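Local coordinates for uncharacterized protein (Legionella longbeachae NSW150, PDB 4JZA) that probably hydrolyses the 3-phosphate of phosphatidylinositol 3-phosphate as a phosphoinositide phosphatase, and so may act on lipid metabolism during the interaction of pathogen and host, at residues R372-H377 / R556-L561; D409-L414 / S460-N465; L414-S419 / Y547-S552; P499-L504 / L540-H545; Q509-S514 / L529-L534. All blocks are in the same frame, centred on the assembly; numbering follows the deposited sequence.

Contact 1: R372-H377 / R556-L561; sequences RYRSSH and RKAIEL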
# COMPACT_ATOMS: atom_id res chain seq x y z
N ARG A 372 -1.36 25.15 5.59
CA ARG A 372 -2.48 24.53 4.90
C ARG A 372 -2.26 23.03 5.06
O ARG A 372 -1.19 22.50 4.74
CB ARG A 372 -2.53 24.95 3.43
CG ARG A 372 -2.89 26.43 3.24
CD ARG A 372 -1.85 27.18 2.42
NE ARG A 372 -1.87 26.74 1.05
CZ ARG A 372 -0.85 26.85 0.20
NH1 ARG A 372 0.29 27.42 0.56
NH2 ARG A 372 -1.00 26.40 -1.03
N TYR A 373 -3.27 22.35 5.57
CA TYR A 373 -3.14 20.96 5.98
C TYR A 373 -3.64 19.97 4.93
O TYR A 373 -4.64 20.18 4.28
CB TYR A 373 -3.83 20.75 7.32
CG TYR A 373 -3.27 21.62 8.42
CD1 TYR A 373 -3.67 22.94 8.54
CD2 TYR A 373 -2.33 21.14 9.31
CE1 TYR A 373 -3.16 23.75 9.53
CE2 TYR A 373 -1.82 21.95 10.30
CZ TYR A 373 -2.24 23.25 10.40
OH TYR A 373 -1.73 24.06 11.38
N ARG A 374 -2.88 18.89 4.77
CA ARG A 374 -3.15 17.90 3.75
C ARG A 374 -3.12 16.50 4.33
O ARG A 374 -2.40 16.23 5.27
CB ARG A 374 -2.08 18.00 2.66
CG ARG A 374 -0.67 18.09 3.22
CD ARG A 374 0.34 18.34 2.13
NE ARG A 374 0.08 17.55 0.95
CZ ARG A 374 0.91 17.45 -0.07
NH1 ARG A 374 2.06 18.09 -0.05
NH2 ARG A 374 0.59 16.71 -1.12
N SER A 375 -3.92 15.61 3.77
CA SER A 375 -3.94 14.21 4.17
C SER A 375 -4.56 13.37 3.07
O SER A 375 -5.08 13.89 2.11
CB SER A 375 -4.69 14.02 5.49
OG SER A 375 -6.07 13.80 5.27
N SER A 376 -4.47 12.05 3.21
CA SER A 376 -5.26 11.15 2.40
C SER A 376 -6.71 11.28 2.82
O SER A 376 -7.01 11.66 3.94
CB SER A 376 -4.80 9.71 2.60
OG SER A 376 -3.48 9.54 2.12
N HIS A 377 -7.62 10.99 1.90
CA HIS A 377 -9.03 11.19 2.14
C HIS A 377 -9.37 10.65 3.52
O HIS A 377 -8.85 9.68 3.90
CB HIS A 377 -9.87 10.46 1.07
CG HIS A 377 -11.25 11.02 0.93
ND1 HIS A 377 -12.32 10.56 1.67
CD2 HIS A 377 -11.73 12.05 0.20
CE1 HIS A 377 -13.39 11.25 1.37
NE2 HIS A 377 -13.06 12.16 0.47
N ARG A 556 -3.83 15.18 -6.93
CA ARG A 556 -4.61 16.36 -7.25
C ARG A 556 -4.33 17.43 -6.21
O ARG A 556 -4.26 18.61 -6.53
CB ARG A 556 -6.09 16.02 -7.33
CG ARG A 556 -6.48 15.50 -8.70
CD ARG A 556 -7.98 15.38 -8.85
NE ARG A 556 -8.61 16.67 -9.00
CZ ARG A 556 -9.92 16.86 -9.08
NH1 ARG A 556 -10.73 15.83 -9.04
NH2 ARG A 556 -10.40 18.07 -9.21
N LYS A 557 -4.18 17.00 -4.97
CA LYS A 557 -3.89 17.89 -3.87
C LYS A 557 -2.55 18.59 -4.05
O LYS A 557 -2.41 19.75 -3.72
CB LYS A 557 -3.89 17.11 -2.56
CG LYS A 557 -3.74 17.97 -1.33
CD LYS A 557 -4.86 18.97 -1.23
CE LYS A 557 -4.62 19.94 -0.10
NZ LYS A 557 -5.58 21.07 -0.14
N ALA A 558 -1.57 17.87 -4.56
CA ALA A 558 -0.27 18.46 -4.83
C ALA A 558 -0.39 19.54 -5.89
O ALA A 558 0.27 20.55 -5.82
CB ALA A 558 0.71 17.40 -5.27
N ILE A 559 -1.22 19.28 -6.89
CA ILE A 559 -1.46 20.25 -7.94
C ILE A 559 -2.13 21.53 -7.43
O ILE A 559 -1.80 22.62 -7.86
CB ILE A 559 -2.22 19.61 -9.12
CG1 ILE A 559 -1.28 18.70 -9.89
CG2 ILE A 559 -2.77 20.65 -10.07
CD1 ILE A 559 -1.99 17.62 -10.67
N GLU A 560 -3.08 21.38 -6.51
CA GLU A 560 -3.74 22.53 -5.92
C GLU A 560 -2.75 23.38 -5.15
O GLU A 560 -2.79 24.60 -5.22
CB GLU A 560 -4.85 22.09 -4.98
CG GLU A 560 -5.55 23.25 -4.28
CD GLU A 560 -5.01 23.55 -2.90
OE1 GLU A 560 -4.83 22.62 -2.11
OE2 GLU A 560 -4.77 24.73 -2.59
N LEU A 561 -1.88 22.72 -4.41
CA LEU A 561 -0.89 23.41 -3.60
C LEU A 561 0.09 24.21 -4.44
O LEU A 561 0.46 25.31 -4.08
CB LEU A 561 -0.13 22.43 -2.73
CG LEU A 561 -0.95 21.77 -1.63
CD1 LEU A 561 -0.07 20.86 -0.80
CD2 LEU A 561 -1.62 22.81 -0.76
O HOH W 1 -3.90 25.53 -0.40
O HOH W 2 -5.64 22.65 2.63

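Contact 2: D409-L414 / S460-N465; sequences DQLAIL and SILQNN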
# COMPACT_ATOMS: atom_id res chain seq x y z
N ASP A 409 -14.99 27.54 16.73
CA ASP A 409 -15.73 28.77 16.44
C ASP A 409 -15.33 29.42 15.10
O ASP A 409 -16.05 30.26 14.57
CB ASP A 409 -15.44 29.79 17.56
CG ASP A 409 -14.01 29.64 18.13
OD1 ASP A 409 -13.69 28.54 18.65
OD2 ASP A 409 -13.21 30.60 18.02
N GLN A 410 -14.16 29.03 14.57
CA GLN A 410 -13.62 29.61 13.35
C GLN A 410 -13.94 28.77 12.16
O GLN A 410 -14.17 27.59 12.30
CB GLN A 410 -12.12 29.88 13.49
CG GLN A 410 -11.91 31.25 14.16
CD GLN A 410 -10.57 31.44 14.86
OE1 GLN A 410 -10.42 31.16 16.07
NE2 GLN A 410 -9.59 31.98 14.12
N LEU A 411 -14.00 29.39 11.00
CA LEU A 411 -14.37 28.71 9.78
C LEU A 411 -13.37 27.64 9.41
O LEU A 411 -12.15 27.76 9.68
CB LEU A 411 -14.39 29.67 8.62
CG LEU A 411 -15.72 30.26 8.22
CD1 LEU A 411 -15.49 30.80 6.81
CD2 LEU A 411 -16.84 29.22 8.26
N ALA A 412 -13.88 26.60 8.76
CA ALA A 412 -13.06 25.44 8.45
C ALA A 412 -13.56 24.82 7.20
O ALA A 412 -14.76 24.53 7.09
CB ALA A 412 -13.15 24.44 9.57
N ILE A 413 -12.65 24.55 6.28
CA ILE A 413 -13.04 23.91 5.03
C ILE A 413 -12.51 22.50 4.95
O ILE A 413 -11.41 22.21 5.42
CB ILE A 413 -12.59 24.73 3.83
CG1 ILE A 413 -13.25 24.17 2.56
CG2 ILE A 413 -11.07 24.77 3.71
CD1 ILE A 413 -13.26 25.18 1.44
N LEU A 414 -13.34 21.61 4.40
CA LEU A 414 -12.92 20.26 3.98
C LEU A 414 -13.02 20.17 2.47
O LEU A 414 -14.08 19.87 1.90
CB LEU A 414 -13.80 19.19 4.61
CG LEU A 414 -13.32 17.75 4.71
CD1 LEU A 414 -14.34 16.86 5.41
CD2 LEU A 414 -13.00 17.22 3.34
N SER A 460 -18.92 23.33 12.87
CA SER A 460 -19.55 23.35 11.58
C SER A 460 -18.42 23.47 10.56
O SER A 460 -17.42 24.19 10.77
CB SER A 460 -20.59 24.43 11.49
OG SER A 460 -20.17 25.33 10.54
N ILE A 461 -18.56 22.70 9.47
CA ILE A 461 -17.51 22.57 8.46
C ILE A 461 -18.05 22.81 7.06
O ILE A 461 -19.09 22.25 6.67
CB ILE A 461 -16.89 21.15 8.52
CG1 ILE A 461 -16.16 20.94 9.85
CG2 ILE A 461 -15.92 20.91 7.35
CD1 ILE A 461 -15.83 19.49 10.15
N LEU A 462 -17.33 23.64 6.30
CA LEU A 462 -17.65 23.83 4.88
C LEU A 462 -17.07 22.69 4.04
O LEU A 462 -15.91 22.33 4.15
CB LEU A 462 -17.14 25.19 4.39
CG LEU A 462 -17.82 26.41 5.02
CD1 LEU A 462 -17.00 27.66 4.75
CD2 LEU A 462 -19.21 26.52 4.44
N GLN A 463 -17.90 22.13 3.19
CA GLN A 463 -17.51 21.03 2.35
C GLN A 463 -17.54 21.37 0.89
O GLN A 463 -18.59 21.62 0.36
CB GLN A 463 -18.47 19.87 2.54
CG GLN A 463 -18.17 19.11 3.79
CD GLN A 463 -19.18 18.05 4.12
OE1 GLN A 463 -20.21 18.36 4.73
NE2 GLN A 463 -18.88 16.79 3.77
N ASN A 464 -16.41 21.30 0.21
CA ASN A 464 -16.41 21.51 -1.23
C ASN A 464 -15.69 20.38 -1.89
O ASN A 464 -14.64 20.01 -1.46
CB ASN A 464 -15.78 22.85 -1.56
CG ASN A 464 -16.53 24.02 -0.91
OD1 ASN A 464 -16.46 24.25 0.30
ND2 ASN A 464 -17.28 24.75 -1.72
N ASN A 465 -16.32 19.80 -2.90
CA ASN A 465 -15.72 18.77 -3.71
C ASN A 465 -15.61 19.18 -5.18
O ASN A 465 -16.57 19.69 -5.72
CB ASN A 465 -16.54 17.50 -3.68
CG ASN A 465 -15.87 16.41 -4.43
OD1 ASN A 465 -16.35 15.96 -5.47
ND2 ASN A 465 -14.72 16.02 -3.96

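Contact 3: L414-S419 / Y547-S552; sequences LQTLIS and YGSCVS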
# COMPACT_ATOMS: atom_id res chain seq x y z
N LEU A 414 -13.34 21.61 4.40
CA LEU A 414 -12.92 20.26 3.98
C LEU A 414 -13.02 20.17 2.47
O LEU A 414 -14.08 19.87 1.90
CB LEU A 414 -13.80 19.19 4.61
CG LEU A 414 -13.32 17.75 4.71
CD1 LEU A 414 -14.34 16.86 5.41
CD2 LEU A 414 -13.00 17.22 3.34
N GLN A 415 -11.93 20.49 1.80
CA GLN A 415 -11.93 20.56 0.35
C GLN A 415 -11.41 19.26 -0.24
O GLN A 415 -10.25 18.92 -0.08
CB GLN A 415 -11.07 21.72 -0.11
CG GLN A 415 -11.29 22.13 -1.55
CD GLN A 415 -10.22 23.06 -2.05
OE1 GLN A 415 -9.04 22.74 -2.00
NE2 GLN A 415 -10.63 24.21 -2.55
N THR A 416 -12.28 18.54 -0.93
CA THR A 416 -11.89 17.26 -1.50
C THR A 416 -11.81 17.34 -3.01
O THR A 416 -12.68 17.90 -3.66
CB THR A 416 -12.85 16.14 -1.11
OG1 THR A 416 -14.14 16.39 -1.68
CG2 THR A 416 -12.98 16.05 0.39
N LEU A 417 -10.77 16.74 -3.56
CA LEU A 417 -10.58 16.70 -4.99
C LEU A 417 -10.76 15.28 -5.49
O LEU A 417 -9.80 14.63 -5.84
CB LEU A 417 -9.20 17.23 -5.35
CG LEU A 417 -8.93 18.64 -4.83
CD1 LEU A 417 -7.50 19.06 -5.06
CD2 LEU A 417 -9.90 19.63 -5.46
N ILE A 418 -12.00 14.80 -5.51
CA ILE A 418 -12.28 13.46 -5.97
C ILE A 418 -13.46 13.44 -6.93
O ILE A 418 -14.21 14.39 -7.00
CB ILE A 418 -12.52 12.49 -4.80
CG1 ILE A 418 -13.90 12.69 -4.19
CG2 ILE A 418 -11.45 12.66 -3.74
CD1 ILE A 418 -14.15 11.83 -2.99
N SER A 419 -13.60 12.34 -7.66
CA SER A 419 -14.61 12.26 -8.71
C SER A 419 -15.49 11.03 -8.61
O SER A 419 -15.21 10.01 -9.22
CB SER A 419 -13.93 12.29 -10.07
OG SER A 419 -12.99 13.33 -10.13
N TYR A 547 -7.99 22.89 5.05
CA TYR A 547 -7.74 21.46 4.92
C TYR A 547 -8.30 20.96 3.60
O TYR A 547 -9.38 21.41 3.14
CB TYR A 547 -8.33 20.62 6.09
CG TYR A 547 -8.25 19.12 5.81
CD1 TYR A 547 -7.04 18.41 5.92
CD2 TYR A 547 -9.36 18.44 5.34
CE1 TYR A 547 -6.95 17.04 5.63
CE2 TYR A 547 -9.29 17.09 5.04
CZ TYR A 547 -8.07 16.39 5.18
OH TYR A 547 -8.02 15.05 4.82
N GLY A 548 -7.60 19.99 3.01
CA GLY A 548 -8.12 19.30 1.84
C GLY A 548 -7.40 18.00 1.55
O GLY A 548 -6.38 17.69 2.16
N SER A 549 -8.00 17.21 0.67
CA SER A 549 -7.41 15.99 0.20
C SER A 549 -7.90 15.66 -1.18
O SER A 549 -8.94 16.15 -1.62
CB SER A 549 -7.79 14.86 1.12
OG SER A 549 -9.15 14.58 0.95
N CYS A 550 -7.11 14.85 -1.88
CA CYS A 550 -7.59 14.06 -2.99
C CYS A 550 -7.66 12.65 -2.42
O CYS A 550 -7.62 12.51 -1.23
CB CYS A 550 -6.62 14.16 -4.14
SG CYS A 550 -4.90 13.77 -3.73
N VAL A 551 -7.78 11.61 -3.22
CA VAL A 551 -7.94 10.27 -2.64
C VAL A 551 -6.69 9.89 -1.82
O VAL A 551 -6.80 9.35 -0.73
CB VAL A 551 -8.20 9.18 -3.72
CG1 VAL A 551 -8.16 7.79 -3.10
CG2 VAL A 551 -9.55 9.38 -4.39
N SER A 552 -5.52 10.12 -2.38
CA SER A 552 -4.27 9.76 -1.73
C SER A 552 -3.58 10.94 -1.05
O SER A 552 -2.68 10.74 -0.25
CB SER A 552 -3.30 9.28 -2.78
OG SER A 552 -2.95 10.36 -3.63
O HOH W 3 -8.26 12.24 -6.04

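Contact 4: P499-L504 / L540-H545; sequences PGLQEL and LTIGGH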
# COMPACT_ATOMS: atom_id res chain seq x y z
N PRO A 499 -10.13 42.63 5.04
CA PRO A 499 -9.48 43.27 3.91
C PRO A 499 -9.05 42.24 2.88
O PRO A 499 -8.49 41.24 3.25
CB PRO A 499 -8.25 43.96 4.52
CG PRO A 499 -8.38 43.83 6.01
CD PRO A 499 -9.42 42.80 6.32
N GLY A 500 -9.33 42.51 1.60
CA GLY A 500 -8.88 41.71 0.48
C GLY A 500 -9.90 40.68 0.02
O GLY A 500 -9.75 40.03 -1.06
N LEU A 501 -10.95 40.50 0.80
CA LEU A 501 -11.80 39.37 0.55
C LEU A 501 -12.65 39.64 -0.66
O LEU A 501 -12.88 38.75 -1.47
CB LEU A 501 -12.67 39.07 1.75
CG LEU A 501 -13.65 37.89 1.66
CD1 LEU A 501 -12.87 36.62 1.35
CD2 LEU A 501 -14.44 37.68 2.95
N GLN A 502 -13.13 40.86 -0.84
CA GLN A 502 -14.22 41.07 -1.80
C GLN A 502 -13.79 40.70 -3.21
O GLN A 502 -14.51 40.00 -3.90
CB GLN A 502 -14.77 42.52 -1.75
CG GLN A 502 -16.01 42.78 -2.60
CD GLN A 502 -17.21 41.90 -2.22
OE1 GLN A 502 -17.54 41.73 -1.02
NE2 GLN A 502 -17.86 41.33 -3.24
N GLU A 503 -12.59 41.12 -3.61
CA GLU A 503 -12.07 40.80 -4.94
C GLU A 503 -11.92 39.28 -5.15
O GLU A 503 -12.03 38.82 -6.28
CB GLU A 503 -10.74 41.53 -5.24
CG GLU A 503 -9.53 41.24 -4.34
CD GLU A 503 -8.24 41.84 -4.89
OE1 GLU A 503 -8.04 41.84 -6.13
OE2 GLU A 503 -7.38 42.29 -4.09
N LEU A 504 -11.68 38.51 -4.08
CA LEU A 504 -11.66 37.07 -4.20
C LEU A 504 -13.07 36.55 -4.38
O LEU A 504 -13.30 35.67 -5.18
CB LEU A 504 -10.99 36.40 -3.01
CG LEU A 504 -9.49 36.63 -2.79
CD1 LEU A 504 -9.12 36.17 -1.39
CD2 LEU A 504 -8.66 35.88 -3.77
N LEU A 540 -8.23 31.33 3.75
CA LEU A 540 -7.02 31.88 4.29
C LEU A 540 -7.13 33.34 4.61
O LEU A 540 -6.70 33.72 5.68
CB LEU A 540 -5.81 31.63 3.39
CG LEU A 540 -5.45 30.15 3.39
CD1 LEU A 540 -4.63 29.88 2.16
CD2 LEU A 540 -4.72 29.74 4.65
N THR A 541 -7.68 34.18 3.74
CA THR A 541 -7.67 35.59 4.08
C THR A 541 -8.66 35.82 5.26
O THR A 541 -8.36 36.60 6.16
CB THR A 541 -7.85 36.56 2.87
OG1 THR A 541 -9.22 36.87 2.64
CG2 THR A 541 -7.24 36.02 1.61
N ILE A 542 -9.76 35.06 5.32
CA ILE A 542 -10.64 35.13 6.47
C ILE A 542 -9.90 34.69 7.72
O ILE A 542 -10.22 35.13 8.79
CB ILE A 542 -11.91 34.29 6.29
CG1 ILE A 542 -12.86 35.02 5.36
CG2 ILE A 542 -12.64 34.06 7.59
CD1 ILE A 542 -14.04 34.21 4.87
N GLY A 543 -8.90 33.83 7.61
CA GLY A 543 -8.26 33.27 8.82
C GLY A 543 -8.83 31.94 9.30
O GLY A 543 -8.58 31.52 10.42
N GLY A 544 -9.59 31.27 8.45
CA GLY A 544 -10.14 29.95 8.82
C GLY A 544 -9.09 28.85 8.66
O GLY A 544 -7.91 29.10 8.31
N HIS A 545 -9.53 27.62 8.94
CA HIS A 545 -8.67 26.45 8.87
C HIS A 545 -8.73 25.83 7.47
O HIS A 545 -9.80 25.46 6.99
CB HIS A 545 -9.15 25.43 9.89
CG HIS A 545 -8.35 24.17 9.91
ND1 HIS A 545 -7.00 24.13 10.13
CD2 HIS A 545 -8.71 22.90 9.73
CE1 HIS A 545 -6.57 22.88 10.10
NE2 HIS A 545 -7.60 22.11 9.88

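Contact 5: Q509-S514 / L529-L534; sequences QSVLES and LFLSSL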
# COMPACT_ATOMS: atom_id res chain seq x y z
N GLN A 509 -17.08 33.95 -7.89
CA GLN A 509 -18.39 33.98 -8.53
C GLN A 509 -18.21 33.88 -10.03
O GLN A 509 -18.91 33.13 -10.71
CB GLN A 509 -19.06 35.29 -8.19
CG GLN A 509 -20.44 35.48 -8.78
CD GLN A 509 -21.51 35.18 -7.76
OE1 GLN A 509 -21.67 35.93 -6.77
NE2 GLN A 509 -22.24 34.07 -7.97
N SER A 510 -17.27 34.66 -10.55
CA SER A 510 -17.03 34.74 -12.00
C SER A 510 -16.54 33.44 -12.65
O SER A 510 -16.99 33.01 -13.69
CB SER A 510 -16.01 35.85 -12.27
OG SER A 510 -15.70 35.91 -13.65
N VAL A 511 -15.57 32.82 -12.01
CA VAL A 511 -15.05 31.55 -12.48
C VAL A 511 -16.14 30.47 -12.40
O VAL A 511 -16.36 29.73 -13.34
CB VAL A 511 -13.79 31.19 -11.67
CG1 VAL A 511 -13.32 29.83 -12.05
CG2 VAL A 511 -12.69 32.22 -11.95
N LEU A 512 -16.85 30.39 -11.30
CA LEU A 512 -17.98 29.48 -11.17
C LEU A 512 -18.96 29.63 -12.34
O LEU A 512 -19.39 28.64 -12.91
CB LEU A 512 -18.73 29.78 -9.89
CG LEU A 512 -19.23 28.60 -9.10
CD1 LEU A 512 -18.41 28.56 -7.83
CD2 LEU A 512 -20.69 28.79 -8.74
N GLU A 513 -19.31 30.88 -12.69
CA GLU A 513 -20.31 31.16 -13.74
C GLU A 513 -19.80 30.95 -15.18
O GLU A 513 -20.59 30.67 -16.09
CB GLU A 513 -20.91 32.57 -13.60
CG GLU A 513 -21.98 32.69 -12.52
CD GLU A 513 -22.54 34.11 -12.39
OE1 GLU A 513 -22.48 34.87 -13.39
OE2 GLU A 513 -23.02 34.47 -11.29
N SER A 514 -18.48 31.03 -15.34
CA SER A 514 -17.82 30.93 -16.64
C SER A 514 -18.17 29.68 -17.41
O SER A 514 -17.98 29.64 -18.62
CB SER A 514 -16.32 30.97 -16.46
OG SER A 514 -15.89 29.73 -15.96
N LEU A 529 -8.81 24.44 -11.00
CA LEU A 529 -7.71 24.77 -10.17
C LEU A 529 -7.97 26.12 -9.59
O LEU A 529 -7.62 26.36 -8.42
CB LEU A 529 -6.42 24.78 -10.98
CG LEU A 529 -5.97 23.42 -11.51
CD1 LEU A 529 -4.73 23.64 -12.35
CD2 LEU A 529 -5.66 22.45 -10.41
N PHE A 530 -8.58 26.99 -10.40
CA PHE A 530 -8.98 28.31 -9.92
C PHE A 530 -10.10 28.25 -8.89
O PHE A 530 -10.03 28.92 -7.87
CB PHE A 530 -9.37 29.24 -11.05
CG PHE A 530 -8.23 30.02 -11.59
CD1 PHE A 530 -7.79 31.12 -10.93
CD2 PHE A 530 -7.59 29.65 -12.75
CE1 PHE A 530 -6.73 31.84 -11.40
CE2 PHE A 530 -6.52 30.36 -13.25
CZ PHE A 530 -6.10 31.47 -12.58
N LEU A 531 -11.12 27.44 -9.14
CA LEU A 531 -12.12 27.25 -8.12
C LEU A 531 -11.50 26.74 -6.86
O LEU A 531 -11.81 27.28 -5.83
CB LEU A 531 -13.18 26.28 -8.56
CG LEU A 531 -14.03 26.81 -9.70
CD1 LEU A 531 -14.94 25.67 -10.08
CD2 LEU A 531 -14.84 28.04 -9.32
N SER A 532 -10.62 25.74 -6.92
CA SER A 532 -10.10 25.14 -5.68
C SER A 532 -9.15 26.14 -4.98
O SER A 532 -9.20 26.31 -3.77
CB SER A 532 -9.52 23.71 -5.91
OG SER A 532 -8.26 23.71 -6.56
N SER A 533 -8.36 26.88 -5.76
CA SER A 533 -7.40 27.83 -5.17
C SER A 533 -8.13 28.98 -4.52
O SER A 533 -7.73 29.43 -3.46
CB SER A 533 -6.40 28.36 -6.21
OG SER A 533 -5.36 27.44 -6.49
N LEU A 534 -9.21 29.46 -5.15
CA LEU A 534 -9.94 30.64 -4.61
C LEU A 534 -10.62 30.29 -3.28
O LEU A 534 -10.45 31.01 -2.32
CB LEU A 534 -10.93 31.23 -5.63
CG LEU A 534 -10.23 31.93 -6.81
CD1 LEU A 534 -11.22 32.19 -7.92
CD2 LEU A 534 -9.54 33.23 -6.43

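Contact 1: R372-H377 / R556-L561
With CG set between the backbone N and the carbonyl carbon (chi1 46°), Arg374 leaves its strand by the crowded route and bends at chi3, whereas Arg372 starts with CG beside the backbone N and folds at chi2 and chi3. Both arginines are thereby laid against the first turns of helix 556-574, which runs antiparallel to the strand (166°) with 10.6 Å between the axes, an α/β layer of helix on sheet. Leu561 fits between them. Its CD1 lies over one face of the Arg374 guanidinium, 3.6 Å from CZ; its CD2 is 3.7 Å from Arg372 NH2. Leu561 O sits at the edge of the Arg372 guanidinium, in its plane, 3.6 Å from NH2. A branched leucine suits this place because each methyl meets a different arginine. The charged ends find partners elsewhere: Arg374 NH1 forms a salt bridge with Asp164, and Arg372 NH1 another with Asp565 of helix 556-574. Lys557 and Glu560, one turn apart, form a buried salt bridge between NZ and OE1 at 2.6 Å, in which the ammonium approaches from above the carboxylate plane. Two waters carry polar contact across. One is shared by Tyr373 O and Lys557 NZ. The other accepts from Arg372 NE at 2.8 Å and donates to Glu560 OE2 at 2.5 Å, linking two opposite charges: Arg372 NH2 stays 4.4 Å from Glu560 OE2.

Contact 2: D409-L414 / S460-N465
Three backbone hydrogen bonds join 409-414 to 460-465 in parallel register, Ile413 beside Leu462 and Leu414 beside Gln463. The straightest runs from Leu414 N to Leu462 O, at 2.7 Å with an angle of 176° at the hydrogen and nearly along the C=O axis. Leu462 N gives a more bent bond to Ala412 O (2.8 Å), also nearly along the C=O axis, so Leu462 is held through both its N-H and its carbonyl. Asn464 N completes the set on Leu414 O at 3.2 Å, coming from above the carbonyl plane. Leu462 O also receives the CA-H of Ile413.

Around this backbone core the side chains divide between the two faces. On one, Ile413 has CG1 anti to the backbone N (chi1 -169°), which sends CD1 across the amide of Asn464 at about a right angle, 3.5 Å from OD1; Leu411 CD2 crosses Leu462 CD1 obliquely at 3.8 Å. On the other, Leu414 CB meets Ile461 CG2 at 3.9 Å. Branched aliphatic residues suit these positions, since both faces of the sheet are packed against helices. Asn464 ND2 makes a weak hydrogen bond to Asp483 O, which may help set the turn of the amide.

The chain passes from strand 412-416 through helix 441-454 to strand 462-465, a beta-alpha-beta crossover that ends at an outermost strand of the mixed sheet. Val452 of the crossover helix covers Leu414, Ile461 and Gln463, while helices 482-492 and 524-542 pack on the Ile413 and Leu462 face.

Contact 3: L414-S419 / Y547-S552
Ser549 O is gripped twice from 414-419, by a 2.7 Å hydrogen bond from Leu417 N, lying in the carbonyl plane, and by a weaker CA-H contact from Thr416, CA to O 3.2 Å. Gln415 N bonds to Tyr547 O at 3.0 Å, nearly straight at the hydrogen (170°); the bond from Ser549 N to Gln415 O is less surely placed. The strands run parallel, Gln415 beside Gly548 and Thr416 beside Ser549.

Tyr547 has CG anti to the backbone N (chi1 171°) and lies alongside Leu414: Leu414 CG lies at the ring edge, 4.1 Å from Tyr547 CD2. The Tyr547 hydroxyl is hydrogen-bonded to Ser375 OG. On the opposite face Gln415 extends its amide to helix 524-542, where OE1 takes Gln536 NE2 and NE2 is gripped by Glu535 OE1 and Ser532 O. A long, two-ended amide suits this buried polar setting. Past the strands, a water spans Leu417 O and Val551 N, 2.9 Å from each, while Ile418 CG2 crosses Val551 CG2 at 3.8 Å.

Cys550 CB packs 3.6 Å from Leu417 O. With Arg556 six residues on, Cys550 matches the CX5R signature of cysteine-dependent phosphatases and is probably the nucleophile. The N-terminus of helix 556-574 would be expected to favour its thiolate. Strand, loop and helix in this order are consistent with the phosphate-binding P-loop of cysteine-dependent phosphatases.

Contact 4: P499-L504 / L540-H545
The open end of a helical hairpin is packed here, where the first turn of helix 501-513 lies beside the last turn of helix 524-542. The second helix ends in a Schellman motif: Gly543 is the C-prime residue with positive phi (93°), its N bonded to Leu540 O at 2.9 Å, while Gly544 N turns back to Ile539 O. Glycine suits that position because a side chain would press against the preceding carbonyl; Gly500, just before the other helix, also has positive phi, and glycine suits it for the same reason.

No hydrogen bond links the two segments, and the contact rests on four side chains. Leu501, its CG anti to the backbone N (chi1 -180°), sends its two methyls to different residues: CD2 crosses Ile542 obliquely, 3.9 Å from CG1, and CD1 comes 3.9 Å from Thr541 OG1. Leucine is apt because its fork serves both neighbours at once, and a threonine fits this partly exposed border by offering a methyl as well as a hydroxyl. Tyr494, in a loop, covers both Leu501 and Ile542, whereas Leu504 continues inward to Leu534, Leu537 and Ile538 of the facing helix and to Trp577. The closest meeting is between methyl groups: Leu504, with CG beside its backbone N, reaches toward Thr541 tip to tip, its CD1 3.5 Å from Thr541 CG2.

Contact 5: Q509-S514 / L529-L534
Apolar contacts bring the two helices together, and two of the four side-chain pairs share one methyl, Leu531 CD2. Leu531 holds CG anti to its carbonyl carbon (chi1 -68°) and slides past Val511 in the opposite direction, bringing CD2 to 3.6 Å from Val511 CG1. The same methyl lies 3.7 Å from the backbone N of Leu512 and 3.9 Å from Leu512 CD1, the two leucine side chains crossing at about a right angle. Val511 divides its own branches: CG1, anti to the backbone N, also meets Phe530 CB at 4.1 Å, and CG2 faces Leu534 CD1 at 4.3 Å. A compact beta-branched residue suits this place, since the backbones come nearest here, with the CA atoms of Val511 and Leu531 6.8 Å apart.

These helices, 501-513 and 524-542, form an antiparallel helical hairpin, their short segments crossing at -151° with axes 9.7 Å apart. The ring of Phe530 leads away from the interface and meets His563 of helix 556-574 edge-to-face, so the hairpin is joined to the helix that follows the probable P-loop.

Polar interactions gather where the helix reaches Ser514. There Ser514 OG gives a hydrogen bond to Val511 O, in the carbonyl plane and on a lone pair, an arrangement open to a short serine side chain three residues further along. Arg527 adds NE to Val511 O and NH2 to Leu512 O; its positive charge would suit the carbonyl-rich C-terminal part of a helix.

Overall arrangement
Contacts 3 and 1 hold the two ends of the probable active-site loop, whose Cys550 lies in contact 3 and whose Arg556 opens the helix of contact 1; their centres are about 7 Å apart, and Ser375 OG to Tyr547 OH and Ser376 OG to Ser552 O join them. Contact 2 shares Leu414 with contact 3, centres about 13 Å apart, and carries the sheet to one of its outermost strands. Contacts 4 and 5 are two levels of one helical hairpin, centres about 15 Å apart. Its second helix backs the sheet and then leads into strand 545-549, where His545 pairs with Leu411 and Ile413 of contact 2.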